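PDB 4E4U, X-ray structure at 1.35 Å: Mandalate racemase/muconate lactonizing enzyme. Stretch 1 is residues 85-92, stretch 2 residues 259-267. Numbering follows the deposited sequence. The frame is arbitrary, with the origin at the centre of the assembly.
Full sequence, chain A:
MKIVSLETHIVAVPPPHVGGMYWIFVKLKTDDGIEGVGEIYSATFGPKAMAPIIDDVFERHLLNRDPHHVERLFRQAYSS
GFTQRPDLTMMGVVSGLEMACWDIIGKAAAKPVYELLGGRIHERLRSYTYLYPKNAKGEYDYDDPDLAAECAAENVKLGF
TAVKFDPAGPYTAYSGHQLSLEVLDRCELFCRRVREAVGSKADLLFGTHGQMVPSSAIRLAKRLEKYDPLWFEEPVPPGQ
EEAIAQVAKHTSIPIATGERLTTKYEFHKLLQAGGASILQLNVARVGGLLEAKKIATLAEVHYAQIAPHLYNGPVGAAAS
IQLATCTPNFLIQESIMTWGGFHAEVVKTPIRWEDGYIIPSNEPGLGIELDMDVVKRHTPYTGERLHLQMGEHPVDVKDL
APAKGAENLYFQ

Stretch 1 85-92: RPDLTMMG
Stretch 2, residues 259-267: ERLTTKYEF

Contact between residues 85-92 and 259-267 of one chain, two segments at least 171 residues apart in sequence wherever they touch. Each runs from an irregular lead into a helix: the first is helical from Leu 88 to Gly 92, the second through Phe 267, and both helices continue beyond the stretch. The CA atoms of Pro 86 and Thr 263 lie 7.0 Å apart and those of Leu 88 and Thr 262 6.8 Å apart, so the register runs in opposite senses along the two stretches. The contact buries 303 Å² in total, and no hydrogen bond crosses it; it is held by packing.

Pro 86 (phi/psi -63/126, ring C-gamma exo) is the most heavily covered residue, at 73 Å². Its CA-to-CB bond points toward the second stretch, and its ring meets three residues there: CB lies 3.9 Å from Thr 262 CG2 and 3.4 Å from Glu 266 OE2, while CG lies 3.6 Å from Thr 263 OG1. Its carbonyl is held from its own side, where Arg 85, CA-to-CB directed away and chi1 to chi3 all p, curls back so that NE and NH2 donate to Pro 86 O at 3.0 and 3.1 Å.

Thr 262 follows at 60 Å². It is extended (-148/146), with chi1 t and its CA-to-CB bond toward the first stretch. Its methyl CG2 touches both Pro 86 CB and Leu 88 CD1, each at 3.9 Å, and OG1 comes within 3.1 Å of Met 91 CB, a tight approach of oxygen to carbon; that hydroxyl is hydrogen-bonded elsewhere in the structure. Thr 262 N donates to Glu 266 OE1 at 2.9 Å, tying the segment before the helix to a side chain one turn on. Glu 266 is m, t with chi3 near 6°.

Leu 88 has 44 Å² covered by the second stretch. Its CA-to-CB bond points sideways, but the t, p rotamer brings the end of the chain nearer, with CD1 also 4.3 Å from Arg 260 O. In Met 91, one turn later, the CA-to-CB bond points toward the second stretch, but the end of the side chain leads away; chi1 and chi2 are m and chi3 is 95°, and SD lies 3.5 Å from Thr 263 CG2.

Thr 263 combines a positive phi (70/156) with chi1 p. Its OG1 donates to Thr 262 O at 2.7 Å and accepts a weak bond from Tyr 265 N at 3.2 Å. The helical backbone bonds here are also weak: Thr 263 O receives Glu 266 N at 3.3 Å and Phe 267 N at 3.4 Å.

The opposing helix begins more firmly. Asp 87 (-108/113, chi1 t, chi2 -56°), its CA-to-CB bond directed away from the second stretch, is its N-cap: OD1 accepts from Met 90 N at 3.0 Å with a nearly straight angle of 171°. Met 91 N to Asp 87 O (2.9 Å) and Gly 92 N to Leu 88 O (3.1 Å) continue the turn, fixing the backbone that carries Leu 88 and Met 91.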

# COMPACT_ATOMS: atom_id res chain seq x y z
N ARG A 85 -10.95 -24.80 8.25
CA ARG A 85 -11.39 -23.45 7.90
C ARG A 85 -12.87 -23.42 8.27
O ARG A 85 -13.46 -24.47 8.49
CB ARG A 85 -11.12 -23.09 6.42
CG ARG A 85 -11.32 -24.22 5.39
CD ARG A 85 -12.78 -24.71 5.24
NE ARG A 85 -13.74 -23.61 5.16
CZ ARG A 85 -13.94 -22.83 4.10
NH1 ARG A 85 -13.28 -23.04 2.97
NH2 ARG A 85 -14.82 -21.84 4.17
N PRO A 86 -13.47 -22.23 8.37
CA PRO A 86 -14.83 -22.22 8.93
C PRO A 86 -15.86 -22.99 8.10
O PRO A 86 -15.99 -22.74 6.89
CB PRO A 86 -15.18 -20.73 8.96
CG PRO A 86 -13.85 -20.06 9.09
CD PRO A 86 -12.92 -20.88 8.23
N ASP A 87 -16.56 -23.92 8.74
CA ASP A 87 -17.77 -24.54 8.20
C ASP A 87 -18.92 -23.96 9.01
O ASP A 87 -19.04 -24.20 10.21
CB ASP A 87 -17.71 -26.07 8.32
CG ASP A 87 -18.99 -26.75 7.83
OD1 ASP A 87 -20.08 -26.41 8.37
OD2 ASP A 87 -18.92 -27.62 6.93
N LEU A 88 -19.76 -23.17 8.34
CA LEU A 88 -20.74 -22.34 9.04
C LEU A 88 -21.69 -23.15 9.94
O LEU A 88 -21.96 -22.76 11.08
CB LEU A 88 -21.54 -21.53 8.02
CG LEU A 88 -22.53 -20.51 8.57
CD1 LEU A 88 -21.82 -19.37 9.29
CD2 LEU A 88 -23.39 -19.98 7.44
N THR A 89 -22.20 -24.27 9.44
CA THR A 89 -23.10 -25.08 10.25
C THR A 89 -22.36 -25.71 11.43
O THR A 89 -22.87 -25.71 12.55
CB THR A 89 -23.83 -26.15 9.42
OG1 THR A 89 -24.66 -25.50 8.44
CG2 THR A 89 -24.70 -27.03 10.30
N MET A 90 -21.15 -26.20 11.18
CA MET A 90 -20.36 -26.80 12.26
C MET A 90 -20.09 -25.78 13.35
O MET A 90 -20.15 -26.09 14.53
CB MET A 90 -19.04 -27.36 11.73
CG MET A 90 -18.08 -27.82 12.83
SD MET A 90 -18.74 -29.14 13.87
CE MET A 90 -17.98 -30.57 13.09
N MET A 91 -19.79 -24.55 12.95
CA MET A 91 -19.52 -23.52 13.94
C MET A 91 -20.75 -23.20 14.78
O MET A 91 -20.64 -22.99 15.99
CB MET A 91 -18.93 -22.28 13.28
CG MET A 91 -17.51 -22.49 12.75
SD MET A 91 -16.29 -22.86 14.03
CE MET A 91 -16.22 -24.65 14.01
N GLY A 92 -21.93 -23.17 14.16
CA GLY A 92 -23.16 -23.03 14.93
C GLY A 92 -23.34 -24.16 15.93
O GLY A 92 -23.65 -23.93 17.10
N GLU A 259 -23.40 -10.77 11.94
CA GLU A 259 -24.30 -11.84 12.35
C GLU A 259 -24.20 -13.07 11.45
O GLU A 259 -24.63 -14.16 11.84
CB GLU A 259 -25.75 -11.37 12.40
CG GLU A 259 -26.41 -11.24 11.06
CD GLU A 259 -27.70 -10.46 11.15
OE1 GLU A 259 -28.78 -11.06 10.98
OE2 GLU A 259 -27.62 -9.24 11.43
N ARG A 260 -23.63 -12.90 10.26
CA ARG A 260 -23.45 -14.02 9.34
C ARG A 260 -22.00 -14.44 9.19
O ARG A 260 -21.66 -15.22 8.30
CB ARG A 260 -24.06 -13.70 7.97
CG ARG A 260 -25.57 -13.65 8.02
CD ARG A 260 -26.15 -13.42 6.66
NE ARG A 260 -26.19 -12.01 6.30
CZ ARG A 260 -26.57 -11.57 5.10
NH1 ARG A 260 -26.81 -12.43 4.11
NH2 ARG A 260 -26.66 -10.26 4.89
N LEU A 261 -21.14 -13.93 10.08
CA LEU A 261 -19.72 -14.32 10.10
C LEU A 261 -19.47 -15.29 11.25
O LEU A 261 -20.25 -15.36 12.20
CB LEU A 261 -18.83 -13.09 10.24
CG LEU A 261 -19.07 -12.00 9.19
CD1 LEU A 261 -18.02 -10.90 9.34
CD2 LEU A 261 -19.07 -12.54 7.77
N THR A 262 -18.37 -16.02 11.17
CA THR A 262 -18.06 -17.00 12.19
C THR A 262 -16.55 -17.15 12.36
O THR A 262 -15.80 -17.07 11.38
CB THR A 262 -18.71 -18.37 11.89
OG1 THR A 262 -18.45 -19.26 12.97
CG2 THR A 262 -18.20 -18.96 10.57
N THR A 263 -16.13 -17.38 13.60
CA THR A 263 -14.74 -17.51 14.04
C THR A 263 -13.94 -16.21 14.02
O THR A 263 -14.22 -15.27 13.27
CB THR A 263 -13.90 -18.58 13.27
OG1 THR A 263 -13.39 -18.04 12.04
CG2 THR A 263 -14.70 -19.86 13.02
N LYS A 264 -12.90 -16.20 14.85
CA LYS A 264 -11.98 -15.08 14.91
C LYS A 264 -11.27 -14.84 13.58
O LYS A 264 -10.88 -13.71 13.28
CB LYS A 264 -10.95 -15.31 16.01
CG LYS A 264 -10.12 -16.58 15.82
CD LYS A 264 -9.42 -16.96 17.13
CE LYS A 264 -8.77 -18.34 17.06
NZ LYS A 264 -9.80 -19.42 16.92
N TYR A 265 -11.12 -15.87 12.76
CA TYR A 265 -10.42 -15.72 11.49
C TYR A 265 -11.19 -14.83 10.52
O TYR A 265 -10.60 -14.02 9.80
CB TYR A 265 -10.14 -17.09 10.87
CG TYR A 265 -9.34 -17.98 11.79
CD1 TYR A 265 -8.00 -17.73 12.04
CD2 TYR A 265 -9.93 -19.07 12.42
CE1 TYR A 265 -7.26 -18.54 12.89
CE2 TYR A 265 -9.19 -19.89 13.27
CZ TYR A 265 -7.86 -19.62 13.49
OH TYR A 265 -7.15 -20.43 14.33
N GLU A 266 -12.51 -14.96 10.50
CA GLU A 266 -13.33 -14.12 9.63
C GLU A 266 -13.41 -12.69 10.13
O GLU A 266 -13.35 -11.74 9.35
CB GLU A 266 -14.73 -14.72 9.44
CG GLU A 266 -14.69 -16.01 8.66
CD GLU A 266 -16.06 -16.57 8.30
OE1 GLU A 266 -17.10 -15.90 8.55
OE2 GLU A 266 -16.10 -17.69 7.75
N PHE A 267 -13.55 -12.52 11.44
CA PHE A 267 -13.57 -11.18 11.99
C PHE A 267 -12.22 -10.47 11.83
O PHE A 267 -12.18 -9.27 11.64
CB PHE A 267 -14.08 -11.17 13.43
CG PHE A 267 -15.56 -11.34 13.53
CD1 PHE A 267 -16.40 -10.24 13.40
CD2 PHE A 267 -16.13 -12.60 13.70
CE1 PHE A 267 -17.78 -10.39 13.48
CE2 PHE A 267 -17.51 -12.76 13.77
CZ PHE A 267 -18.33 -11.65 13.66